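Local coordinates for 4-hydroxy-tetrahydrodipicolinate synthase (Methylacidiphilum fumariolicum SolV, PDB 6T3T), which probably catalyses the condensation of pyruvate with aspartate beta-semialdehyde to 4-hydroxy-tetrahydrodipicolinate, a step of lysine biosynthesis, working as a homotetramer, at residues S120-T126 with N155-V159; K2-T6 with G180-L185; S167-S172 with P194-A200; Y53-I57 with H87-E91; H30-I36 with S208-R213. One frame throughout, in Å; residues are numbered along the deposited sequence.

Contact 1. Residues S120-T126 with N155-V159; sequences SAIAAST and NKNIV
The 120-126 segment is the last part of helix 112-125, with Thr126 already extended; the 155-159 segment leaves helix 145-154 and turns into strand 158-163. Their CA atoms come nearest at Ala123 and Asn155, 6.3 Å apart. Asn155, the first residue to leave helical angles (phi/psi -137/97), points its m side chain at the helix. Its ND2 donates to Ser120 OG at 3.2 Å and also to Leu151 O; Ser120 OG is bonded in turn to Phe116 O. Water 1 links the segments, donating to Asn155 OD1 (2.6 Å) and weakly to Ser120 O (3.3 Å). Asn155 to Ile158 form a type I beta turn, closed by Ile158 N to Asn155 O at 3.1 Å. Within it Asn157, in the p rotamer, sends ND2 to Ala123 O (3.0 Å); the same amide group bonds Leu128 O. Where the backbones are nearest, the methyl CB of Ala123 packs on Asn155 OD1 (3.6 Å) and Ile158 CG1 (4.0 Å). In the TIM barrel this joins the C-terminal end of one outer helix to the turn before a later strand: Ile122 packs on helix 82-95, Ile158 on helix 145-154, and strand 130-134, barrel neighbour of 158-163, is touched by Ala123, Asn157 and Ile158.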
# COMPACT_ATOMS: atom_id res chain seq x y z
N SER A 120 -2.90 25.52 -13.38
CA SER A 120 -3.54 26.54 -14.21
C SER A 120 -2.89 27.91 -14.01
O SER A 120 -2.67 28.64 -14.99
CB SER A 120 -5.03 26.65 -13.93
OG SER A 120 -5.70 25.45 -14.25
N ALA A 121 -2.57 28.26 -12.77
CA ALA A 121 -1.96 29.55 -12.51
C ALA A 121 -0.59 29.66 -13.17
O ALA A 121 -0.26 30.71 -13.71
CB ALA A 121 -1.84 29.79 -11.00
N ILE A 122 0.21 28.58 -13.14
CA ILE A 122 1.52 28.58 -13.78
C ILE A 122 1.37 28.64 -15.30
O ILE A 122 2.05 29.41 -15.98
CB ILE A 122 2.36 27.35 -13.37
CG1 ILE A 122 2.52 27.27 -11.85
CG2 ILE A 122 3.74 27.38 -14.09
CD1 ILE A 122 2.91 25.86 -11.33
N ALA A 123 0.47 27.82 -15.85
CA ALA A 123 0.24 27.85 -17.29
C ALA A 123 -0.16 29.25 -17.77
O ALA A 123 0.33 29.72 -18.80
CB ALA A 123 -0.83 26.83 -17.66
N ALA A 124 -1.04 29.91 -17.03
CA ALA A 124 -1.50 31.25 -17.41
C ALA A 124 -0.39 32.30 -17.33
O ALA A 124 -0.50 33.35 -17.97
CB ALA A 124 -2.66 31.68 -16.51
N SER A 125 0.65 32.05 -16.55
CA SER A 125 1.68 33.05 -16.40
C SER A 125 2.70 33.01 -17.52
O SER A 125 3.51 33.94 -17.60
CB SER A 125 2.40 32.87 -15.06
OG SER A 125 3.22 31.72 -15.12
N THR A 126 2.67 32.00 -18.39
CA THR A 126 3.74 31.82 -19.36
C THR A 126 3.19 31.42 -20.72
O THR A 126 2.14 30.78 -20.82
CB THR A 126 4.74 30.76 -18.88
OG1 THR A 126 5.79 30.67 -19.83
CG2 THR A 126 4.07 29.38 -18.74
N ASN A 155 -5.99 25.02 -20.48
CA ASN A 155 -4.66 25.60 -20.62
C ASN A 155 -4.05 24.95 -21.86
O ASN A 155 -3.52 23.84 -21.78
CB ASN A 155 -3.80 25.33 -19.39
CG ASN A 155 -4.43 25.84 -18.10
OD1 ASN A 155 -4.38 27.04 -17.80
ND2 ASN A 155 -5.01 24.93 -17.33
N LYS A 156 -4.13 25.64 -22.98
CA LYS A 156 -3.66 25.12 -24.25
C LYS A 156 -2.14 24.92 -24.30
O LYS A 156 -1.65 24.21 -25.18
CB LYS A 156 -4.19 26.04 -25.36
CG LYS A 156 -3.40 26.10 -26.62
CD LYS A 156 -3.55 27.49 -27.21
CE LYS A 156 -2.37 28.34 -26.85
NZ LYS A 156 -2.55 29.69 -27.43
N ASN A 157 -1.37 25.56 -23.41
CA ASN A 157 0.07 25.33 -23.38
C ASN A 157 0.50 24.14 -22.48
O ASN A 157 1.71 23.88 -22.35
CB ASN A 157 0.83 26.59 -22.93
CG ASN A 157 0.33 27.14 -21.61
OD1 ASN A 157 -0.85 27.02 -21.28
ND2 ASN A 157 1.23 27.72 -20.85
N ILE A 158 -0.43 23.39 -21.91
CA ILE A 158 -0.09 22.14 -21.24
C ILE A 158 -0.18 21.02 -22.29
O ILE A 158 -1.27 20.56 -22.62
CB ILE A 158 -1.01 21.87 -20.04
CG1 ILE A 158 -0.87 23.03 -19.03
CG2 ILE A 158 -0.70 20.49 -19.43
CD1 ILE A 158 -1.75 22.90 -17.82
N VAL A 159 0.98 20.52 -22.74
CA VAL A 159 1.09 19.73 -23.96
C VAL A 159 1.43 18.27 -23.69
O VAL A 159 1.51 17.49 -24.64
CB VAL A 159 2.13 20.33 -24.92
CG1 VAL A 159 1.65 21.67 -25.49
CG2 VAL A 159 3.48 20.52 -24.24
O HOH W 1 -5.54 29.05 -16.59

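Contact 2. Residues K2-T6 with G180-L185; sequences KIQGT and GEFSIL
Lys2 lays its long side chain across the turn at Gly180-Phe182, its CE 3.5 Å from Glu181 O and 3.9 Å from Phe182 O. At its end, Lys2 NZ donates to Gly180 O at 2.7 Å. NZ also donates to water 2 (2.5 Å), which gives a weak bond to Phe182 O. CA atoms are nearest at Lys2 and Glu181 (6.3 Å) and at Ile3 and Ser183 (6.0 Å). The 2-6 segment is extended up to Gly5, where strand 5-9 starts at phi/psi 97/-150; Gly180 and Glu181 are near-helical before the chain straightens into strand 183-186. Ser183, an m rotamer pointing toward the other segment, donates OG to Ile3 O at 2.9 Å, although Ser183 OG is less surely placed. Water 3 donates to Ser183 OG (2.8 Å) and Glu181 O (3.0 Å). Farther in, Ile3 CG2 meets Leu185 CD1 at 4.3 Å. These two strands are not sheet neighbours: strand 202-205 runs between them in the closed TIM barrel, so the contact lies at the end of the barrel where the strands begin, with Val201 touched by both Lys2 and Ser183. Side chains and waters therefore join the segments, and across them the ammonium is met by a carbonyl oxygen and a water.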
# COMPACT_ATOMS: atom_id res chain seq x y z
N LYS A 2 4.48 18.12 -31.80
CA LYS A 2 4.24 17.29 -30.63
C LYS A 2 5.58 16.87 -30.00
O LYS A 2 6.61 16.80 -30.68
CB LYS A 2 3.39 16.07 -31.04
CG LYS A 2 3.25 15.02 -29.95
CD LYS A 2 2.62 13.71 -30.41
CE LYS A 2 1.37 13.40 -29.63
NZ LYS A 2 0.78 12.08 -30.03
N ILE A 3 5.55 16.48 -28.73
CA ILE A 3 6.76 16.11 -28.00
C ILE A 3 6.88 14.60 -28.04
O ILE A 3 5.99 13.88 -27.57
CB ILE A 3 6.71 16.62 -26.56
CG1 ILE A 3 6.46 18.12 -26.56
CG2 ILE A 3 8.03 16.31 -25.86
CD1 ILE A 3 7.60 18.90 -27.17
N GLN A 4 7.98 14.11 -28.62
CA GLN A 4 8.18 12.68 -28.83
C GLN A 4 9.66 12.36 -28.74
O GLN A 4 10.51 13.24 -28.83
CB GLN A 4 7.67 12.21 -30.20
CG GLN A 4 6.18 12.15 -30.32
CD GLN A 4 5.73 11.51 -31.61
OE1 GLN A 4 6.54 11.27 -32.53
NE2 GLN A 4 4.43 11.21 -31.70
N GLY A 5 9.95 11.09 -28.48
CA GLY A 5 11.33 10.67 -28.45
C GLY A 5 11.92 10.61 -27.06
O GLY A 5 11.20 10.38 -26.08
N THR A 6 13.22 10.83 -26.96
CA THR A 6 13.98 10.62 -25.73
C THR A 6 14.59 11.93 -25.25
O THR A 6 15.36 12.56 -25.98
CB THR A 6 15.08 9.58 -25.94
OG1 THR A 6 14.49 8.39 -26.47
CG2 THR A 6 15.78 9.29 -24.59
N GLY A 180 -5.17 13.27 -29.00
CA GLY A 180 -3.96 12.65 -29.51
C GLY A 180 -2.74 13.55 -29.49
O GLY A 180 -1.61 13.07 -29.41
N GLU A 181 -2.95 14.87 -29.58
CA GLU A 181 -1.81 15.77 -29.63
C GLU A 181 -1.11 15.86 -28.28
O GLU A 181 0.05 16.29 -28.23
CB GLU A 181 -2.23 17.17 -30.08
CG GLU A 181 -2.65 17.28 -31.55
CD GLU A 181 -1.48 17.54 -32.51
OE1 GLU A 181 -0.33 17.80 -32.05
OE2 GLU A 181 -1.72 17.52 -33.74
N PHE A 182 -1.79 15.48 -27.21
CA PHE A 182 -1.20 15.45 -25.87
C PHE A 182 -0.21 14.29 -25.77
O PHE A 182 -0.52 13.17 -26.18
CB PHE A 182 -2.31 15.30 -24.84
CG PHE A 182 -1.85 15.33 -23.41
CD1 PHE A 182 -1.57 16.53 -22.78
CD2 PHE A 182 -1.75 14.16 -22.69
CE1 PHE A 182 -1.20 16.55 -21.45
CE2 PHE A 182 -1.36 14.16 -21.39
CZ PHE A 182 -1.08 15.36 -20.76
N SER A 183 0.99 14.56 -25.27
CA SER A 183 2.08 13.59 -25.27
C SER A 183 2.29 12.99 -23.89
O SER A 183 2.59 13.72 -22.94
CB SER A 183 3.36 14.23 -25.77
OG SER A 183 3.19 14.66 -27.08
N ILE A 184 2.13 11.68 -23.76
CA ILE A 184 2.45 11.00 -22.51
C ILE A 184 3.85 10.41 -22.63
O ILE A 184 4.12 9.62 -23.54
CB ILE A 184 1.44 9.91 -22.16
CG1 ILE A 184 0.02 10.49 -22.14
CG2 ILE A 184 1.83 9.31 -20.79
CD1 ILE A 184 -1.03 9.48 -22.58
N LEU A 185 4.73 10.77 -21.70
CA LEU A 185 6.10 10.28 -21.68
C LEU A 185 6.32 9.39 -20.46
O LEU A 185 5.79 9.65 -19.37
CB LEU A 185 7.11 11.44 -21.68
CG LEU A 185 6.79 12.53 -22.70
CD1 LEU A 185 7.54 13.86 -22.41
CD2 LEU A 185 7.05 12.04 -24.13
O HOH W 2 -0.30 10.65 -28.32
O HOH W 3 2.64 17.38 -27.10

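Contact 3. Residues S167-S172 with P194-A200; sequences SVDRVS and PFLSVGA
No hydrogen bond crosses this buried contact; a CH-pi interaction stands out instead, with Val171 CG2 3.6 Å from the centroid of the Phe195 ring and 11° off its normal. The ring (chi1 -88°) reaches back to the start of helix 168-177, its CE1 3.5 Å from Val168 CA and its CZ 3.7 Å from Ser167 O. CA atoms are nearest at Val168-Phe195 (5.8 Å) and Ser172-Val198 (6.0 Å). Val198 CG2 sits 3.7 Å from both Val168 CG1 and Val171 CG1; Val168 and Val171 are t, Val198 m. Ser167 N-caps its helix, OG accepting from Arg170 N at 3.1 Å. Helix 192-197 ends in a Schellman motif with Gly199 (phi/psi 128/-4) at C-prime: Ala200 N to Phe195 O, 3.1 Å, and Gly199 N to Leu196 O, 3.1 Å. Ser172 OG bonds His234 of the second subunit, and Val168 packs on its own counterpart there. This is the side-by-side packing of successive outer helices in a TIM barrel, here at a subunit interface.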
# COMPACT_ATOMS: atom_id res chain seq x y z
N SER A 167 2.46 3.00 -13.06
CA SER A 167 1.26 2.26 -13.44
C SER A 167 1.03 2.45 -14.93
O SER A 167 0.77 3.57 -15.38
CB SER A 167 0.04 2.74 -12.63
OG SER A 167 -1.18 2.46 -13.29
N VAL A 168 1.13 1.35 -15.69
CA VAL A 168 0.87 1.39 -17.14
C VAL A 168 -0.60 1.66 -17.39
O VAL A 168 -0.97 2.26 -18.40
CB VAL A 168 1.28 0.07 -17.82
CG1 VAL A 168 1.26 0.21 -19.35
CG2 VAL A 168 2.61 -0.39 -17.32
N ASP A 169 -1.46 1.20 -16.48
CA ASP A 169 -2.89 1.44 -16.59
C ASP A 169 -3.22 2.94 -16.60
O ASP A 169 -4.19 3.37 -17.24
CB ASP A 169 -3.58 0.72 -15.44
CG ASP A 169 -4.91 0.20 -15.84
OD1 ASP A 169 -4.93 -0.72 -16.68
OD2 ASP A 169 -5.92 0.71 -15.33
N ARG A 170 -2.44 3.73 -15.88
CA ARG A 170 -2.60 5.18 -15.96
C ARG A 170 -2.45 5.68 -17.39
O ARG A 170 -3.17 6.59 -17.81
CB ARG A 170 -1.58 5.84 -15.04
CG ARG A 170 -1.64 7.34 -15.03
CD ARG A 170 -3.03 7.75 -14.66
NE ARG A 170 -3.45 7.29 -13.34
CZ ARG A 170 -3.38 8.06 -12.25
NH1 ARG A 170 -2.90 9.31 -12.36
NH2 ARG A 170 -3.81 7.59 -11.07
N VAL A 171 -1.53 5.09 -18.16
CA VAL A 171 -1.35 5.53 -19.54
C VAL A 171 -2.61 5.24 -20.35
O VAL A 171 -3.11 6.11 -21.08
CB VAL A 171 -0.09 4.89 -20.15
CG1 VAL A 171 0.04 5.28 -21.60
CG2 VAL A 171 1.17 5.35 -19.39
N SER A 172 -3.17 4.05 -20.21
CA SER A 172 -4.41 3.73 -20.92
C SER A 172 -5.53 4.70 -20.55
O SER A 172 -6.32 5.09 -21.42
CB SER A 172 -4.86 2.29 -20.63
OG SER A 172 -3.97 1.36 -21.20
N PRO A 194 6.54 -0.89 -22.09
CA PRO A 194 5.10 -1.13 -21.92
C PRO A 194 4.28 0.16 -22.00
O PRO A 194 3.12 0.11 -22.44
CB PRO A 194 5.00 -1.85 -20.55
CG PRO A 194 6.32 -1.67 -19.87
CD PRO A 194 7.34 -1.34 -20.92
N PHE A 195 4.84 1.30 -21.60
CA PHE A 195 4.14 2.57 -21.74
C PHE A 195 3.87 2.88 -23.21
O PHE A 195 2.76 3.26 -23.58
CB PHE A 195 4.92 3.71 -21.08
CG PHE A 195 4.60 3.92 -19.59
CD1 PHE A 195 4.20 2.88 -18.79
CD2 PHE A 195 4.70 5.17 -19.01
CE1 PHE A 195 3.93 3.08 -17.44
CE2 PHE A 195 4.42 5.38 -17.65
CZ PHE A 195 4.03 4.33 -16.88
N LEU A 196 4.90 2.71 -24.06
CA LEU A 196 4.77 2.87 -25.52
C LEU A 196 3.67 1.99 -26.12
O LEU A 196 2.93 2.42 -27.01
CB LEU A 196 6.11 2.50 -26.17
CG LEU A 196 7.18 3.56 -26.43
CD1 LEU A 196 7.27 4.57 -25.30
CD2 LEU A 196 8.51 2.86 -26.62
N SER A 197 3.56 0.74 -25.66
CA SER A 197 2.62 -0.20 -26.27
C SER A 197 1.17 0.25 -26.09
O SER A 197 0.29 -0.14 -26.88
CB SER A 197 2.79 -1.59 -25.66
OG SER A 197 2.18 -1.63 -24.38
N VAL A 198 0.87 1.04 -25.07
CA VAL A 198 -0.50 1.51 -24.89
C VAL A 198 -0.63 3.01 -25.17
O VAL A 198 -1.65 3.60 -24.83
CB VAL A 198 -1.03 1.15 -23.50
CG1 VAL A 198 -1.10 -0.35 -23.37
CG2 VAL A 198 -0.12 1.71 -22.42
N GLY A 199 0.38 3.65 -25.77
CA GLY A 199 0.17 4.99 -26.32
C GLY A 199 1.10 6.13 -25.93
O GLY A 199 1.01 7.23 -26.50
N ALA A 200 2.05 5.88 -25.03
CA ALA A 200 3.10 6.85 -24.78
C ALA A 200 3.95 7.02 -26.03
O ALA A 200 4.01 6.13 -26.90
CB ALA A 200 3.95 6.41 -23.59

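Contact 4. Residues Y53-I57 with H87-E91; sequences YEEHI and HLTKE
Both segments are regular helix: 53-57 opens helix 53-67 and 87-91 lies within helix 82-95. Their local axes approach to 11.4 Å and cross at -37°, with CA atoms nearest at Ile57 and Glu91 (7.4 Å). Apolar contact centres on Leu88 (m, t), whose CD2 reaches Tyr53 CE1 at 3.8 Å and Ile57 CD1 at 4.2 Å. Ile57, with chi1 and chi2 both m, also brings CD1 to 3.9 Å from Glu91 CB, and the aliphatic part of Glu91 lies against the tyrosine hydroxyl, with Glu91 CG 3.1 Å from Tyr53 OH. The same Leu88 methyl makes a CH-pi contact with His56, CD2 standing 4.2 Å from the imidazole centroid and 14° off the normal. His56, a t rotamer, points toward the partner helix, while its NE2 bonds Gly76 O at the end of strand 72-76. Consecutive outer helices of a TIM barrel pack in this way, and strand 72-76 lies between the two in the chain, as in successive beta-alpha units. Among the aromatic groups, Tyr53 and His87, both t, meet rim to rim, with ring centroids 5.2 Å apart and planes at 25°. As for polar atoms, Tyr53 OH lies only 2.4 Å from His87 NE2.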
# COMPACT_ATOMS: atom_id res chain seq x y z
N TYR A 53 19.08 28.99 -5.46
CA TYR A 53 18.27 29.56 -6.54
C TYR A 53 19.13 29.93 -7.74
O TYR A 53 18.81 29.63 -8.90
CB TYR A 53 17.51 30.79 -6.00
CG TYR A 53 16.76 31.54 -7.08
CD1 TYR A 53 15.47 31.18 -7.42
CD2 TYR A 53 17.36 32.58 -7.78
CE1 TYR A 53 14.79 31.84 -8.42
CE2 TYR A 53 16.70 33.24 -8.79
CZ TYR A 53 15.41 32.87 -9.10
OH TYR A 53 14.72 33.52 -10.10
N GLU A 54 20.22 30.62 -7.48
CA GLU A 54 21.17 31.07 -8.51
C GLU A 54 21.94 29.91 -9.14
O GLU A 54 22.23 29.96 -10.33
CB GLU A 54 21.90 32.22 -7.86
CG GLU A 54 20.49 32.78 -7.51
CD GLU A 54 20.19 33.63 -6.31
OE1 GLU A 54 20.47 33.00 -5.24
OE2 GLU A 54 19.52 34.71 -6.43
N GLU A 55 22.23 28.85 -8.38
CA GLU A 55 22.71 27.66 -9.05
C GLU A 55 21.64 27.07 -9.96
O GLU A 55 21.94 26.66 -11.08
CB GLU A 55 23.16 26.62 -8.02
CG GLU A 55 24.57 26.84 -7.56
CD GLU A 55 24.93 25.97 -6.39
OE1 GLU A 55 24.05 25.72 -5.55
OE2 GLU A 55 26.08 25.52 -6.32
N HIS A 56 20.37 27.06 -9.52
CA HIS A 56 19.26 26.59 -10.35
C HIS A 56 19.18 27.37 -11.66
O HIS A 56 19.03 26.79 -12.74
CB HIS A 56 17.94 26.73 -9.58
CG HIS A 56 16.80 25.94 -10.15
ND1 HIS A 56 16.12 24.98 -9.43
CD2 HIS A 56 16.21 25.97 -11.38
CE1 HIS A 56 15.16 24.46 -10.18
NE2 HIS A 56 15.20 25.04 -11.36
N ILE A 57 19.27 28.69 -11.56
CA ILE A 57 19.21 29.53 -12.75
C ILE A 57 20.43 29.29 -13.62
O ILE A 57 20.31 29.19 -14.85
CB ILE A 57 19.08 31.01 -12.34
CG1 ILE A 57 17.82 31.23 -11.51
CG2 ILE A 57 19.06 31.90 -13.57
CD1 ILE A 57 16.61 30.58 -12.09
N HIS A 87 7.76 31.98 -10.60
CA HIS A 87 9.00 32.75 -10.71
C HIS A 87 10.06 31.97 -11.45
O HIS A 87 10.67 32.47 -12.39
CB HIS A 87 9.49 33.17 -9.32
CG HIS A 87 10.77 33.94 -9.33
ND1 HIS A 87 10.86 35.24 -9.80
CD2 HIS A 87 12.02 33.61 -8.94
CE1 HIS A 87 12.10 35.67 -9.69
NE2 HIS A 87 12.83 34.69 -9.18
N LEU A 88 10.25 30.69 -11.07
CA LEU A 88 11.20 29.82 -11.76
C LEU A 88 10.84 29.67 -13.23
O LEU A 88 11.72 29.70 -14.09
CB LEU A 88 11.23 28.43 -11.10
CG LEU A 88 12.00 28.35 -9.78
CD1 LEU A 88 11.82 26.98 -9.07
CD2 LEU A 88 13.48 28.70 -10.03
N THR A 89 9.56 29.50 -13.53
CA THR A 89 9.19 29.34 -14.94
C THR A 89 9.47 30.61 -15.73
O THR A 89 9.97 30.55 -16.86
CB THR A 89 7.72 28.94 -15.06
OG1 THR A 89 7.53 27.70 -14.36
CG2 THR A 89 7.34 28.77 -16.53
N LYS A 90 9.19 31.77 -15.15
CA LYS A 90 9.46 33.00 -15.88
C LYS A 90 10.95 33.17 -16.11
O LYS A 90 11.37 33.61 -17.18
CB LYS A 90 8.86 34.18 -15.14
CG LYS A 90 7.35 34.27 -15.35
CD LYS A 90 6.68 35.08 -14.26
CE LYS A 90 5.25 35.40 -14.61
NZ LYS A 90 5.02 36.87 -14.56
N GLU A 91 11.76 32.80 -15.12
CA GLU A 91 13.20 32.90 -15.32
C GLU A 91 13.66 31.99 -16.45
O GLU A 91 14.51 32.39 -17.27
CB GLU A 91 13.94 32.59 -14.03
CG GLU A 91 13.70 33.65 -12.98
CD GLU A 91 14.14 35.04 -13.44
OE1 GLU A 91 15.24 35.14 -14.03
OE2 GLU A 91 13.38 36.01 -13.23

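Contact 5. Residues H30-I36 with S208-R213; sequences HQIENRI and SNLFPR
The 30-36 segment carries the last part of helix 21-32 and the loop after it, where Asn34 (phi/psi -131/39) and Arg35, with positive phi (67/34), turn the chain toward strand 38-40. In the 208-213 segment, residues 208-210 are helical in phi/psi, Phe211 (-130/69) is the N-cap, and Pro212 starts helix 212-223. The C-terminal end of helix 21-32 and its loop meet the N-terminal start of helix 212-223 across the seam where strands 5-9 and 202-205 close the TIM barrel. CA atoms are nearest at Asn34 and Arg213, 4.9 Å apart. Pro212 sits centrally: its CG meets Asn34 CB at 3.6 Å and His30 CD2 at 3.9 Å, and its CB meets Ile36 CD1 at 3.6 Å. Gln31 (m, m) donates NE2 to Ser208 O at 3.1 Å, while Gln31 OE1 and Ser208 OG both bond Thr8 OG1 of strand 5-9. Asn209 ND2 bonds Ala9 O, and its side chain comes within about 4 Å of that of Thr45, a predicted pyruvate-binding residue. Asn34 works in two directions: ND2 donates to His30 O at 2.9 Å, and OD1 accepts from Arg213 NH2 at 3.2 Å. Arg35 CG lies over one face of that guanidinium.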
# COMPACT_ATOMS: atom_id res chain seq x y z
N HIS A 30 27.84 14.72 -25.51
CA HIS A 30 27.61 13.28 -25.71
C HIS A 30 26.13 13.01 -25.98
O HIS A 30 25.80 12.14 -26.80
CB HIS A 30 28.12 12.49 -24.49
CG HIS A 30 28.26 11.01 -24.73
ND1 HIS A 30 29.02 10.48 -25.76
CD2 HIS A 30 27.73 9.94 -24.08
CE1 HIS A 30 28.95 9.16 -25.73
NE2 HIS A 30 28.16 8.81 -24.73
N GLN A 31 25.22 13.77 -25.33
CA GLN A 31 23.79 13.61 -25.61
C GLN A 31 23.47 14.01 -27.06
O GLN A 31 22.84 13.25 -27.79
CB GLN A 31 22.95 14.44 -24.63
CG GLN A 31 23.07 14.04 -23.12
CD GLN A 31 22.69 12.58 -22.88
OE1 GLN A 31 21.56 12.17 -23.16
NE2 GLN A 31 23.65 11.78 -22.45
N ILE A 32 23.92 15.20 -27.48
CA ILE A 32 23.62 15.72 -28.81
C ILE A 32 24.15 14.78 -29.90
O ILE A 32 23.57 14.67 -30.98
CB ILE A 32 24.22 17.13 -28.98
CG1 ILE A 32 23.53 18.12 -28.05
CG2 ILE A 32 24.19 17.58 -30.45
CD1 ILE A 32 24.32 19.40 -27.85
N GLU A 33 25.29 14.15 -29.64
CA GLU A 33 25.93 13.26 -30.62
C GLU A 33 25.25 11.92 -30.73
O GLU A 33 25.64 11.11 -31.57
CB GLU A 33 27.40 13.01 -30.24
CG GLU A 33 28.37 14.18 -30.48
CD GLU A 33 29.65 13.99 -29.65
OE1 GLU A 33 29.75 12.94 -28.96
OE2 GLU A 33 30.53 14.89 -29.65
N ASN A 34 24.27 11.64 -29.88
CA ASN A 34 23.73 10.30 -29.79
C ASN A 34 22.22 10.30 -29.86
O ASN A 34 21.55 9.52 -29.18
CB ASN A 34 24.26 9.63 -28.53
CG ASN A 34 25.66 9.11 -28.75
OD1 ASN A 34 25.87 8.20 -29.56
ND2 ASN A 34 26.63 9.70 -28.09
N ARG A 35 21.66 11.16 -30.70
CA ARG A 35 20.27 11.08 -31.15
C ARG A 35 19.27 11.34 -30.02
O ARG A 35 18.19 10.75 -29.98
CB ARG A 35 20.01 9.75 -31.86
CG ARG A 35 21.06 9.51 -32.97
CD ARG A 35 20.59 8.51 -34.02
NE ARG A 35 19.30 8.88 -34.59
CZ ARG A 35 18.62 8.12 -35.44
NH1 ARG A 35 19.10 6.94 -35.84
NH2 ARG A 35 17.44 8.54 -35.90
N ILE A 36 19.63 12.20 -29.08
CA ILE A 36 18.74 12.59 -28.01
C ILE A 36 17.91 13.80 -28.47
O ILE A 36 18.44 14.74 -29.08
CB ILE A 36 19.56 12.88 -26.75
CG1 ILE A 36 20.30 11.59 -26.39
CG2 ILE A 36 18.69 13.41 -25.62
CD1 ILE A 36 19.39 10.55 -25.73
N SER A 208 19.55 7.23 -20.14
CA SER A 208 20.14 7.86 -21.31
C SER A 208 21.33 8.75 -20.97
O SER A 208 22.06 9.13 -21.88
CB SER A 208 19.08 8.68 -22.05
OG SER A 208 18.49 9.67 -21.21
N ASN A 209 21.51 9.09 -19.68
CA ASN A 209 22.72 9.77 -19.21
C ASN A 209 23.96 8.95 -19.53
O ASN A 209 25.04 9.50 -19.82
CB ASN A 209 22.67 9.97 -17.70
CG ASN A 209 21.94 11.21 -17.30
OD1 ASN A 209 22.44 12.33 -17.47
ND2 ASN A 209 20.74 11.03 -16.73
N LEU A 210 23.83 7.63 -19.43
CA LEU A 210 24.90 6.68 -19.62
C LEU A 210 24.92 6.12 -21.02
O LEU A 210 25.99 6.05 -21.64
CB LEU A 210 24.76 5.53 -18.62
CG LEU A 210 25.03 5.82 -17.14
CD1 LEU A 210 24.46 4.67 -16.31
CD2 LEU A 210 26.55 6.02 -16.84
N PHE A 211 23.74 5.75 -21.54
CA PHE A 211 23.61 5.06 -22.82
C PHE A 211 22.57 5.80 -23.66
O PHE A 211 21.47 5.28 -23.92
CB PHE A 211 23.24 3.59 -22.62
CG PHE A 211 24.25 2.83 -21.83
CD1 PHE A 211 25.45 2.44 -22.41
CD2 PHE A 211 24.02 2.52 -20.49
CE1 PHE A 211 26.42 1.74 -21.68
CE2 PHE A 211 24.99 1.83 -19.73
CZ PHE A 211 26.19 1.43 -20.34
N PRO A 212 22.89 7.02 -24.12
CA PRO A 212 21.92 7.80 -24.91
C PRO A 212 21.48 7.13 -26.20
O PRO A 212 20.29 7.08 -26.49
CB PRO A 212 22.67 9.12 -25.18
CG PRO A 212 24.11 8.78 -25.05
CD PRO A 212 24.17 7.74 -23.94
N ARG A 213 22.40 6.61 -27.00
CA ARG A 213 21.98 5.99 -28.25
C ARG A 213 21.11 4.75 -28.06
O ARG A 213 20.08 4.65 -28.75
CB ARG A 213 23.18 5.62 -29.12
CG ARG A 213 23.44 6.51 -30.30
CD ARG A 213 24.44 5.87 -31.26
NE ARG A 213 24.11 6.18 -32.63
CZ ARG A 213 24.72 7.13 -33.32
NH1 ARG A 213 24.37 7.38 -34.56
NH2 ARG A 213 25.70 7.83 -32.76

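Overall arrangement
All five contacts belong to one TIM barrel, yet they differ in depth and chemistry. Contact 3 is the most buried and is apolar, at a subunit interface; the other four are partly buried and touch no other chain of the assembly. Contact 4 is also helix on helix, with a more polar outer rim, and meets contact 1 where Ile122 packs on Thr89. Contacts 1 and 2 share the barrel sheet through Val159 O and Ser183 N, 3.0 Å apart, and both rely on polar side chains and waters. Contact 5 instead combines proline packing with amide and guanidinium hydrogen bonds. Contact 2 touches contact 3 through Ile184 and Ala200, and contact 5 through Thr6 and Ile36.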